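Local coordinates for protein polymerase X (Deinococcus radiodurans, PDB 2W9M) that probably catalyses template-directed DNA synthesis from deoxyribonucleoside triphosphates, as a repair-type family X polymerase that also carries a zinc-binding PHP domain, at residues Leu296-Arg304 with Trp312-Leu321; Leu180-Arg190 with Arg243-Gly252. One frame throughout, in Å; residues are numbered along the deposited sequence.

Contact 1: residues Leu296-Arg304 with Trp312-Leu321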
loop_
_atom_site.group_PDB
_atom_site.type_symbol
_atom_site.label_atom_id
_atom_site.label_comp_id
_atom_site.label_asym_id
_atom_site.label_seq_id
_atom_site.Cartn_x
_atom_site.Cartn_y
_atom_site.Cartn_z
ATOM N N LEU A 296 -19.991 -27.691 -12.978
ATOM C CA LEU A 296 -18.803 -27.318 -12.223
ATOM C C LEU A 296 -19.184 -26.556 -10.962
ATOM O O LEU A 296 -20.195 -25.850 -10.938
ATOM C CB LEU A 296 -17.879 -26.452 -13.083
ATOM C CG LEU A 296 -16.707 -27.136 -13.788
ATOM C CD1 LEU A 296 -16.972 -28.616 -14.003
ATOM C CD2 LEU A 296 -16.383 -26.432 -15.104
ATOM N N PRO A 297 -18.383 -26.712 -9.900
ATOM C CA PRO A 297 -18.549 -25.926 -8.671
ATOM C C PRO A 297 -18.171 -24.472 -8.922
ATOM O O PRO A 297 -17.172 -24.210 -9.590
ATOM C CB PRO A 297 -17.538 -26.566 -7.717
ATOM C CG PRO A 297 -16.523 -27.205 -8.635
ATOM C CD PRO A 297 -17.362 -27.760 -9.737
ATOM N N PHE A 298 -18.959 -23.537 -8.400
ATOM C CA PHE A 298 -18.669 -22.123 -8.594
ATOM C C PHE A 298 -17.331 -21.774 -7.968
ATOM O O PHE A 298 -17.072 -22.115 -6.813
ATOM C CB PHE A 298 -19.769 -21.246 -7.995
ATOM C CG PHE A 298 -19.627 -19.789 -8.329
ATOM C CD1 PHE A 298 -20.275 -19.248 -9.426
ATOM C CD2 PHE A 298 -18.842 -18.959 -7.549
ATOM C CE1 PHE A 298 -20.146 -17.905 -9.741
ATOM C CE2 PHE A 298 -18.711 -17.613 -7.856
ATOM C CZ PHE A 298 -19.362 -17.088 -8.955
ATOM N N ARG A 299 -16.483 -21.101 -8.740
ATOM C CA ARG A 299 -15.153 -20.708 -8.279
ATOM C C ARG A 299 -15.072 -19.190 -8.143
ATOM O O ARG A 299 -15.022 -18.471 -9.145
ATOM C CB ARG A 299 -14.083 -21.222 -9.246
ATOM C CG ARG A 299 -12.649 -20.903 -8.858
ATOM C CD ARG A 299 -11.671 -21.651 -9.761
ATOM N NE ARG A 299 -10.275 -21.330 -9.474
ATOM C CZ ARG A 299 -9.237 -21.850 -10.127
ATOM N NH1 ARG A 299 -9.437 -22.718 -11.108
ATOM N NH2 ARG A 299 -8.000 -21.501 -9.803
ATOM N N PRO A 300 -15.063 -18.697 -6.893
ATOM C CA PRO A 300 -15.085 -17.259 -6.588
ATOM C C PRO A 300 -13.917 -16.518 -7.237
ATOM O O PRO A 300 -12.813 -17.060 -7.300
ATOM C CB PRO A 300 -14.951 -17.221 -5.062
ATOM C CG PRO A 300 -15.411 -18.565 -4.600
ATOM C CD PRO A 300 -14.997 -19.521 -5.674
ATOM N N ALA A 301 -14.159 -15.295 -7.705
ATOM C CA ALA A 301 -13.129 -14.511 -8.384
ATOM C C ALA A 301 -11.866 -14.358 -7.541
ATOM O O ALA A 301 -10.773 -14.179 -8.081
ATOM C CB ALA A 301 -13.673 -13.141 -8.781
ATOM N N GLU A 302 -12.019 -14.428 -6.222
ATOM C CA GLU A 302 -10.880 -14.322 -5.317
ATOM C C GLU A 302 -9.903 -15.478 -5.504
ATOM O O GLU A 302 -8.715 -15.341 -5.213
ATOM C CB GLU A 302 -11.335 -14.296 -3.855
ATOM C CG GLU A 302 -12.223 -13.128 -3.476
ATOM C CD GLU A 302 -13.691 -13.503 -3.418
ATOM O OE1 GLU A 302 -14.140 -14.301 -4.269
ATOM O OE2 GLU A 302 -14.395 -12.998 -2.517
ATOM N N TYR A 303 -10.410 -16.613 -5.986
ATOM C CA TYR A 303 -9.614 -17.838 -6.076
ATOM C C TYR A 303 -9.232 -18.236 -7.502
ATOM O O TYR A 303 -8.948 -19.405 -7.762
ATOM C CB TYR A 303 -10.354 -19.002 -5.416
ATOM C CG TYR A 303 -10.679 -18.793 -3.955
ATOM C CD1 TYR A 303 -11.839 -19.321 -3.399
ATOM C CD2 TYR A 303 -9.830 -18.066 -3.132
ATOM C CE1 TYR A 303 -12.137 -19.135 -2.062
ATOM C CE2 TYR A 303 -10.122 -17.871 -1.791
ATOM C CZ TYR A 303 -11.274 -18.406 -1.264
ATOM O OH TYR A 303 -11.560 -18.210 0.067
ATOM N N ARG A 304 -9.212 -17.275 -8.420
ATOM C CA ARG A 304 -8.957 -17.583 -9.827
ATOM C C ARG A 304 -7.532 -17.285 -10.279
ATOM O O ARG A 304 -7.298 -16.996 -11.450
ATOM C CB ARG A 304 -9.960 -16.864 -10.729
ATOM C CG ARG A 304 -11.399 -17.258 -10.460
ATOM C CD ARG A 304 -12.369 -16.514 -11.360
ATOM N NE ARG A 304 -13.750 -16.746 -10.946
ATOM C CZ ARG A 304 -14.812 -16.203 -11.531
ATOM N NH1 ARG A 304 -14.661 -15.391 -12.571
ATOM N NH2 ARG A 304 -16.029 -16.475 -11.073
ATOM N N TRP A 312 -8.052 -24.229 -4.054
ATOM C CA TRP A 312 -9.194 -23.346 -3.802
ATOM C C TRP A 312 -10.456 -23.949 -3.164
ATOM O O TRP A 312 -11.261 -23.206 -2.599
ATOM C CB TRP A 312 -9.544 -22.523 -5.051
ATOM C CG TRP A 312 -10.387 -23.233 -6.056
ATOM C CD1 TRP A 312 -9.956 -23.911 -7.158
ATOM C CD2 TRP A 312 -11.815 -23.317 -6.066
ATOM N NE1 TRP A 312 -11.026 -24.420 -7.850
ATOM C CE2 TRP A 312 -12.182 -24.072 -7.199
ATOM C CE3 TRP A 312 -12.822 -22.837 -5.221
ATOM C CZ2 TRP A 312 -13.509 -24.357 -7.512
ATOM C CZ3 TRP A 312 -14.139 -23.116 -5.533
ATOM C CH2 TRP A 312 -14.471 -23.870 -6.669
ATOM N N GLN A 313 -10.634 -25.269 -3.241
ATOM C CA GLN A 313 -11.809 -25.916 -2.639
ATOM C C GLN A 313 -11.588 -26.226 -1.154
ATOM O O GLN A 313 -12.500 -26.659 -0.446
ATOM C CB GLN A 313 -12.191 -27.177 -3.412
ATOM C CG GLN A 313 -12.283 -26.951 -4.910
ATOM C CD GLN A 313 -13.218 -27.924 -5.598
ATOM O OE1 GLN A 313 -14.262 -28.292 -5.055
ATOM N NE2 GLN A 313 -12.855 -28.336 -6.810
ATOM N N THR A 314 -10.364 -25.984 -0.700
ATOM C CA THR A 314 -9.990 -26.110 0.702
ATOM C C THR A 314 -10.289 -24.815 1.459
ATOM O O THR A 314 -10.439 -24.812 2.680
ATOM C CB THR A 314 -8.486 -26.418 0.818
ATOM O OG1 THR A 314 -8.259 -27.795 0.495
ATOM C CG2 THR A 314 -7.978 -26.144 2.218
ATOM N N LEU A 315 -10.387 -23.717 0.716
ATOM C CA LEU A 315 -10.529 -22.390 1.306
ATOM C C LEU A 315 -11.979 -22.035 1.625
ATOM O O LEU A 315 -12.909 -22.590 1.030
ATOM C CB LEU A 315 -9.922 -21.340 0.374
ATOM C CG LEU A 315 -8.479 -21.627 -0.038
ATOM C CD1 LEU A 315 -8.007 -20.618 -1.067
ATOM C CD2 LEU A 315 -7.571 -21.629 1.181
ATOM N N PRO A 316 -12.173 -21.096 2.565
ATOM C CA PRO A 316 -13.497 -20.687 3.052
ATOM C C PRO A 316 -14.395 -20.123 1.958
ATOM O O PRO A 316 -13.913 -19.623 0.939
ATOM C CB PRO A 316 -13.171 -19.586 4.068
ATOM C CG PRO A 316 -11.775 -19.851 4.483
ATOM C CD PRO A 316 -11.089 -20.389 3.269
ATOM N N ASP A 317 -15.702 -20.218 2.179
ATOM C CA ASP A 317 -16.686 -19.578 1.320
ATOM C C ASP A 317 -16.474 -18.073 1.426
ATOM O O ASP A 317 -16.159 -17.564 2.500
ATOM C CB ASP A 317 -18.101 -19.966 1.776
ATOM C CG ASP A 317 -19.194 -19.346 0.923
ATOM O OD1 ASP A 317 -19.373 -18.110 0.979
ATOM O OD2 ASP A 317 -19.897 -20.102 0.217
ATOM N N PRO A 318 -16.627 -17.358 0.307
ATOM C CA PRO A 318 -16.424 -15.907 0.294
ATOM C C PRO A 318 -17.139 -15.194 1.442
ATOM O O PRO A 318 -16.597 -14.238 2.000
ATOM C CB PRO A 318 -17.024 -15.493 -1.048
ATOM C CG PRO A 318 -16.810 -16.679 -1.917
ATOM C CD PRO A 318 -16.967 -17.880 -1.027
ATOM N N ALA A 319 -18.332 -15.662 1.793
ATOM C CA ALA A 319 -19.130 -15.030 2.842
ATOM C C ALA A 319 -18.523 -15.187 4.237
ATOM O O ALA A 319 -18.983 -14.557 5.191
ATOM C CB ALA A 319 -20.553 -15.563 2.816
ATOM N N GLU A 320 -17.494 -16.021 4.354
ATOM C CA GLU A 320 -16.805 -16.226 5.627
ATOM C C GLU A 320 -15.523 -15.404 5.727
ATOM O O GLU A 320 -14.967 -15.248 6.812
ATOM C CB GLU A 320 -16.458 -17.704 5.822
ATOM C CG GLU A 320 -17.646 -18.647 5.834
ATOM C CD GLU A 320 -17.222 -20.106 5.868
ATOM O OE1 GLU A 320 -16.481 -20.544 4.957
ATOM O OE2 GLU A 320 -17.631 -20.818 6.810
ATOM N N LEU A 321 -15.054 -14.886 4.595
ATOM C CA LEU A 321 -13.775 -14.181 4.544
ATOM C C LEU A 321 -13.846 -12.772 5.142
ATOM O O LEU A 321 -14.917 -12.168 5.224
ATOM C CB LEU A 321 -13.250 -14.125 3.107
ATOM C CG LEU A 321 -12.961 -15.467 2.421
ATOM C CD1 LEU A 321 -12.585 -15.254 0.966
ATOM C CD2 LEU A 321 -11.870 -16.231 3.140
#
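Arg299 lies flat on the indole of Trp312, guanidinium and ring planes only 8° apart and their centres separated by 4.2 Å. The arginine chain runs fully extended, CG anti to the backbone N (chi1 -179°), and its methylenes travel across the same ring face: CG sits above the middle of the indole, and CD makes a CH-pi contact with the five-membered ring, 3.6 Å from its centroid. On the opposite face of the indole, CG of Gln313 completes a sandwich. While stacked, the guanidinium presents its NE side to the carbonyl of Tyr303, and both NE (2.9 Å to Tyr303 O) and NH2 bond to that one oxygen, which stays close to the guanidinium plane. NH2 is also paired with Asp309, so the group is held against rotation on the ring.

Tyr303 packs its CB on CB of Trp312, and its ring passes toward Leu315, whose CD1 sits over one face, 3.9 Å from the ring centroid. At the far end, the Tyr303 hydroxyl donates to the carbonyl of Pro316, OH to O 2.9 Å, with the acceptor at the ring edge. Leu321 meets the hydroxyl end from the opposite direction. Next to the indole, Pro300 and Pro318 cross at about a right angle, CG to CG 3.6 Å, while Pro300 CD touches CZ3 of Trp312. Beside them Glu302 brushes Pro318 CB and sends its carboxylate to Arg534.

The contact folds the linker after thumb helix 287-293 back on itself before strand 329-333 opens the PHP domain. One cation-pi stack, one hydrogen bond and apolar packing join the two segments, and the stack probably spreads the arginine's charge over the indole while Asp309 offsets it.

Contact 2: residues Leu180-Arg190 with Arg243-Gly252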
loop_
_atom_site.group_PDB
_atom_site.type_symbol
_atom_site.label_atom_id
_atom_site.label_comp_id
_atom_site.label_asym_id
_atom_site.label_seq_id
_atom_site.Cartn_x
_atom_site.Cartn_y
_atom_site.Cartn_z
ATOM N N LEU A 180 -25.548 0.367 -18.346
ATOM C CA LEU A 180 -25.010 -0.801 -19.037
ATOM C C LEU A 180 -24.548 -1.839 -18.022
ATOM O O LEU A 180 -23.882 -2.811 -18.370
ATOM C CB LEU A 180 -23.856 -0.403 -19.961
ATOM C CG LEU A 180 -24.109 0.813 -20.853
ATOM C CD1 LEU A 180 -22.944 1.044 -21.806
ATOM C CD2 LEU A 180 -25.411 0.653 -21.627
ATOM N N SER A 181 -24.904 -1.617 -16.761
ATOM C CA SER A 181 -24.569 -2.547 -15.681
ATOM C C SER A 181 -23.076 -2.849 -15.568
ATOM O O SER A 181 -22.673 -4.007 -15.650
ATOM C CB SER A 181 -25.349 -3.853 -15.840
ATOM O OG SER A 181 -26.735 -3.637 -15.620
ATOM N N PRO A 182 -22.258 -1.809 -15.331
ATOM C CA PRO A 182 -20.795 -1.934 -15.307
ATOM C C PRO A 182 -20.329 -2.878 -14.208
ATOM O O PRO A 182 -21.032 -3.045 -13.212
ATOM C CB PRO A 182 -20.322 -0.513 -14.982
ATOM C CG PRO A 182 -21.528 0.372 -15.140
ATOM C CD PRO A 182 -22.706 -0.486 -14.867
ATOM N N ALA A 183 -19.153 -3.474 -14.388
ATOM C CA ALA A 183 -18.555 -4.342 -13.378
ATOM C C ALA A 183 -17.055 -4.465 -13.615
ATOM O O ALA A 183 -16.624 -4.718 -14.739
ATOM C CB ALA A 183 -19.207 -5.719 -13.403
ATOM N N PRO A 184 -16.251 -4.274 -12.558
ATOM C CA PRO A 184 -14.799 -4.434 -12.691
ATOM C C PRO A 184 -14.464 -5.799 -13.280
ATOM O O PRO A 184 -15.165 -6.771 -13.004
ATOM C CB PRO A 184 -14.303 -4.341 -11.244
ATOM C CG PRO A 184 -15.334 -3.519 -10.549
ATOM C CD PRO A 184 -16.646 -3.876 -11.195
ATOM N N ALA A 185 -13.412 -5.870 -14.085
ATOM C CA ALA A 185 -13.014 -7.135 -14.677
ATOM C C ALA A 185 -11.511 -7.316 -14.578
ATOM O O ALA A 185 -10.802 -6.440 -14.077
ATOM C CB ALA A 185 -13.463 -7.205 -16.125
ATOM N N GLY A 186 -11.034 -8.461 -15.053
ATOM C CA GLY A 186 -9.613 -8.733 -15.108
ATOM C C GLY A 186 -8.870 -8.457 -13.817
ATOM O O GLY A 186 -9.288 -8.879 -12.740
ATOM N N ASP A 187 -7.766 -7.730 -13.935
ATOM C CA ASP A 187 -6.823 -7.573 -12.833
ATOM C C ASP A 187 -7.377 -6.798 -11.636
ATOM O O ASP A 187 -7.151 -7.190 -10.493
ATOM C CB ASP A 187 -5.515 -6.960 -13.337
ATOM C CG ASP A 187 -4.812 -7.846 -14.356
ATOM O OD1 ASP A 187 -5.348 -8.932 -14.674
ATOM O OD2 ASP A 187 -3.724 -7.464 -14.838
ATOM N N VAL A 188 -8.106 -5.714 -11.887
ATOM C CA VAL A 188 -8.673 -4.928 -10.791
ATOM C C VAL A 188 -9.754 -5.702 -10.031
ATOM O O VAL A 188 -9.873 -5.576 -8.811
ATOM C CB VAL A 188 -9.221 -3.559 -11.260
ATOM C CG1 VAL A 188 -8.221 -2.885 -12.173
ATOM C CG2 VAL A 188 -10.552 -3.722 -11.966
ATOM N N ARG A 189 -10.524 -6.514 -10.750
ATOM C CA ARG A 189 -11.604 -7.283 -10.135
ATOM C C ARG A 189 -11.117 -8.336 -9.135
ATOM O O ARG A 189 -11.810 -8.638 -8.162
ATOM C CB ARG A 189 -12.463 -7.964 -11.199
ATOM C CG ARG A 189 -13.489 -8.908 -10.602
ATOM C CD ARG A 189 -14.175 -9.741 -11.653
ATOM N NE ARG A 189 -15.176 -10.612 -11.050
ATOM C CZ ARG A 189 -15.743 -11.639 -11.673
ATOM N NH1 ARG A 189 -15.406 -11.926 -12.924
ATOM N NH2 ARG A 189 -16.646 -12.380 -11.045
ATOM N N ARG A 190 -9.937 -8.903 -9.372
ATOM C CA ARG A 190 -9.432 -9.939 -8.478
ATOM C C ARG A 190 -8.262 -9.482 -7.606
ATOM O O ARG A 190 -7.678 -10.280 -6.869
ATOM C CB ARG A 190 -9.101 -11.219 -9.248
ATOM C CG ARG A 190 -8.083 -11.056 -10.350
ATOM C CD ARG A 190 -8.049 -12.300 -11.226
ATOM N NE ARG A 190 -6.683 -12.646 -11.596
ATOM C CZ ARG A 190 -6.014 -12.073 -12.587
ATOM N NH1 ARG A 190 -6.591 -11.130 -13.316
ATOM N NH2 ARG A 190 -4.769 -12.446 -12.850
ATOM N N ARG A 243 -23.545 -12.077 -21.166
ATOM C CA ARG A 243 -22.789 -11.390 -20.122
ATOM C C ARG A 243 -22.062 -12.354 -19.188
ATOM O O ARG A 243 -20.887 -12.160 -18.888
ATOM C CB ARG A 243 -23.685 -10.441 -19.320
ATOM C CG ARG A 243 -23.040 -9.949 -18.026
ATOM C CD ARG A 243 -21.778 -9.131 -18.292
ATOM N NE ARG A 243 -22.099 -7.717 -18.399
ATOM C CZ ARG A 243 -21.963 -6.844 -17.407
ATOM N NH1 ARG A 243 -21.487 -7.228 -16.226
ATOM N NH2 ARG A 243 -22.301 -5.583 -17.595
ATOM N N GLY A 244 -22.757 -13.394 -18.737
ATOM C CA GLY A 244 -22.166 -14.366 -17.833
ATOM C C GLY A 244 -20.880 -14.977 -18.357
ATOM O O GLY A 244 -19.940 -15.190 -17.594
ATOM N N ALA A 245 -20.839 -15.259 -19.659
ATOM C CA ALA A 245 -19.669 -15.872 -20.288
ATOM C C ALA A 245 -18.557 -14.849 -20.472
ATOM O O ALA A 245 -17.380 -15.155 -20.284
ATOM C CB ALA A 245 -20.039 -16.489 -21.629
ATOM N N LEU A 246 -18.943 -13.638 -20.860
ATOM C CA LEU A 246 -18.006 -12.532 -20.985
ATOM C C LEU A 246 -17.298 -12.294 -19.652
ATOM O O LEU A 246 -16.095 -12.051 -19.613
ATOM C CB LEU A 246 -18.743 -11.264 -21.419
ATOM C CG LEU A 246 -17.892 -10.012 -21.634
ATOM C CD1 LEU A 246 -17.091 -10.137 -22.919
ATOM C CD2 LEU A 246 -18.764 -8.768 -21.666
ATOM N N ASP A 247 -18.051 -12.376 -18.559
ATOM C CA ASP A 247 -17.501 -12.136 -17.232
ATOM C C ASP A 247 -16.475 -13.192 -16.839
ATOM O O ASP A 247 -15.466 -12.879 -16.211
ATOM C CB ASP A 247 -18.615 -12.049 -16.191
ATOM C CG ASP A 247 -19.442 -10.779 -16.331
ATOM O OD1 ASP A 247 -19.125 -9.961 -17.223
ATOM O OD2 ASP A 247 -20.405 -10.594 -15.553
ATOM N N LEU A 248 -16.728 -14.441 -17.215
ATOM C CA LEU A 248 -15.778 -15.512 -16.939
ATOM C C LEU A 248 -14.500 -15.324 -17.750
ATOM O O LEU A 248 -13.397 -15.396 -17.210
ATOM C CB LEU A 248 -16.391 -16.880 -17.243
ATOM C CG LEU A 248 -17.339 -17.465 -16.197
ATOM C CD1 LEU A 248 -17.770 -18.857 -16.614
ATOM C CD2 LEU A 248 -16.671 -17.513 -14.837
ATOM N N LEU A 249 -14.654 -15.077 -19.047
ATOM C CA LEU A 249 -13.504 -14.941 -19.939
ATOM C C LEU A 249 -12.625 -13.736 -19.612
ATOM O O LEU A 249 -11.413 -13.787 -19.797
ATOM C CB LEU A 249 -13.947 -14.905 -21.405
ATOM C CG LEU A 249 -14.444 -16.244 -21.956
ATOM C CD1 LEU A 249 -15.194 -16.047 -23.248
ATOM C CD2 LEU A 249 -13.288 -17.217 -22.149
ATOM N N ARG A 250 -13.232 -12.662 -19.118
ATOM C CA ARG A 250 -12.484 -11.455 -18.776
ATOM C C ARG A 250 -12.088 -11.425 -17.294
ATOM O O ARG A 250 -12.118 -10.371 -16.664
ATOM C CB ARG A 250 -13.294 -10.195 -19.113
ATOM C CG ARG A 250 -13.871 -10.139 -20.524
ATOM C CD ARG A 250 -12.806 -9.925 -21.589
ATOM N NE ARG A 250 -11.996 -8.741 -21.325
ATOM C CZ ARG A 250 -11.174 -8.177 -22.207
ATOM N NH1 ARG A 250 -11.057 -8.681 -23.425
ATOM N NH2 ARG A 250 -10.474 -7.101 -21.869
ATOM N N SER A 251 -11.710 -12.577 -16.745
ATOM C CA SER A 251 -11.354 -12.680 -15.326
ATOM C C SER A 251 -9.895 -12.373 -14.950
ATOM O O SER A 251 -9.662 -11.692 -13.950
ATOM C CB SER A 251 -11.761 -14.040 -14.757
ATOM O OG SER A 251 -13.118 -14.028 -14.365
ATOM N N GLY A 252 -8.915 -12.869 -15.710
ATOM C CA GLY A 252 -9.140 -13.667 -16.896
ATOM C C GLY A 252 -7.992 -14.584 -17.292
ATOM O O GLY A 252 -7.928 -15.724 -16.837
HETATM O O HOH W 1 -14.699 -10.309 -15.195
#
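Gly186 N donates to Arg250 O at 2.7 Å, joining Gly186 to the residue just past helix 243-249. Ala185 CB rests on that same carbonyl, and Gly186 CA approaches Ser251 O as a CA-H...O contact. Arg190 NH1 adds a weak bond to Ser251 O (3.2 Å). At the other end Arg243, bent at chi2 and chi3, curls its guanidinium up to Ser181 O; NH2 comes from above the carbonyl plane, and the modelled length is doubtfully short. A water gathers Arg189 NH1, Asp247 O and Arg250 O, while Arg189 NH2 pairs with Glu287.

Gly186 to Arg190 fit the Gly-x-x-Arg-Arg signature of the family X palm, whose glycine-led helix in relatives lies at the triphosphate of the incoming nucleotide; the cis peptide between Ser251 and Gly252 probably falls near the palm-thumb junction, as in relatives.

Further out, Asp187 OD1 steadies Arg190 by a salt bridge to NH1 (2.9 Å), and Glu305 takes NE. Asp247 OD2 forms a salt bridge with Arg243 NH1 (3.6 Å), and OD1 of the same carboxylate bonds to Thr201. Glu199 of strand 194-203 bonds the backbone N of Asp187, and Glu234 of strand 231-238 pairs with Arg250.

The centres of contacts 1 and 2 are about 17 Å apart, and Arg304 joins them. It grips Arg299 O side-on within contact 1 through NE and NH2, while NH1 reaches Ser251 of contact 2, NH1 to OG 2.7 Å, in a probable hydrogen bond. The same NH1 comes within 3.6 Å of Arg189 NH1; Glu287 bridges both arginines, OE2 to Arg304 and OE1 to Arg189, which should offset their repulsion. The two pairs follow one another in sequence, and it is the Arg304 bond to Ser251 that ties the linker to the region of contact 2. Both contacts lie away from the zinc sites of the PHP domain.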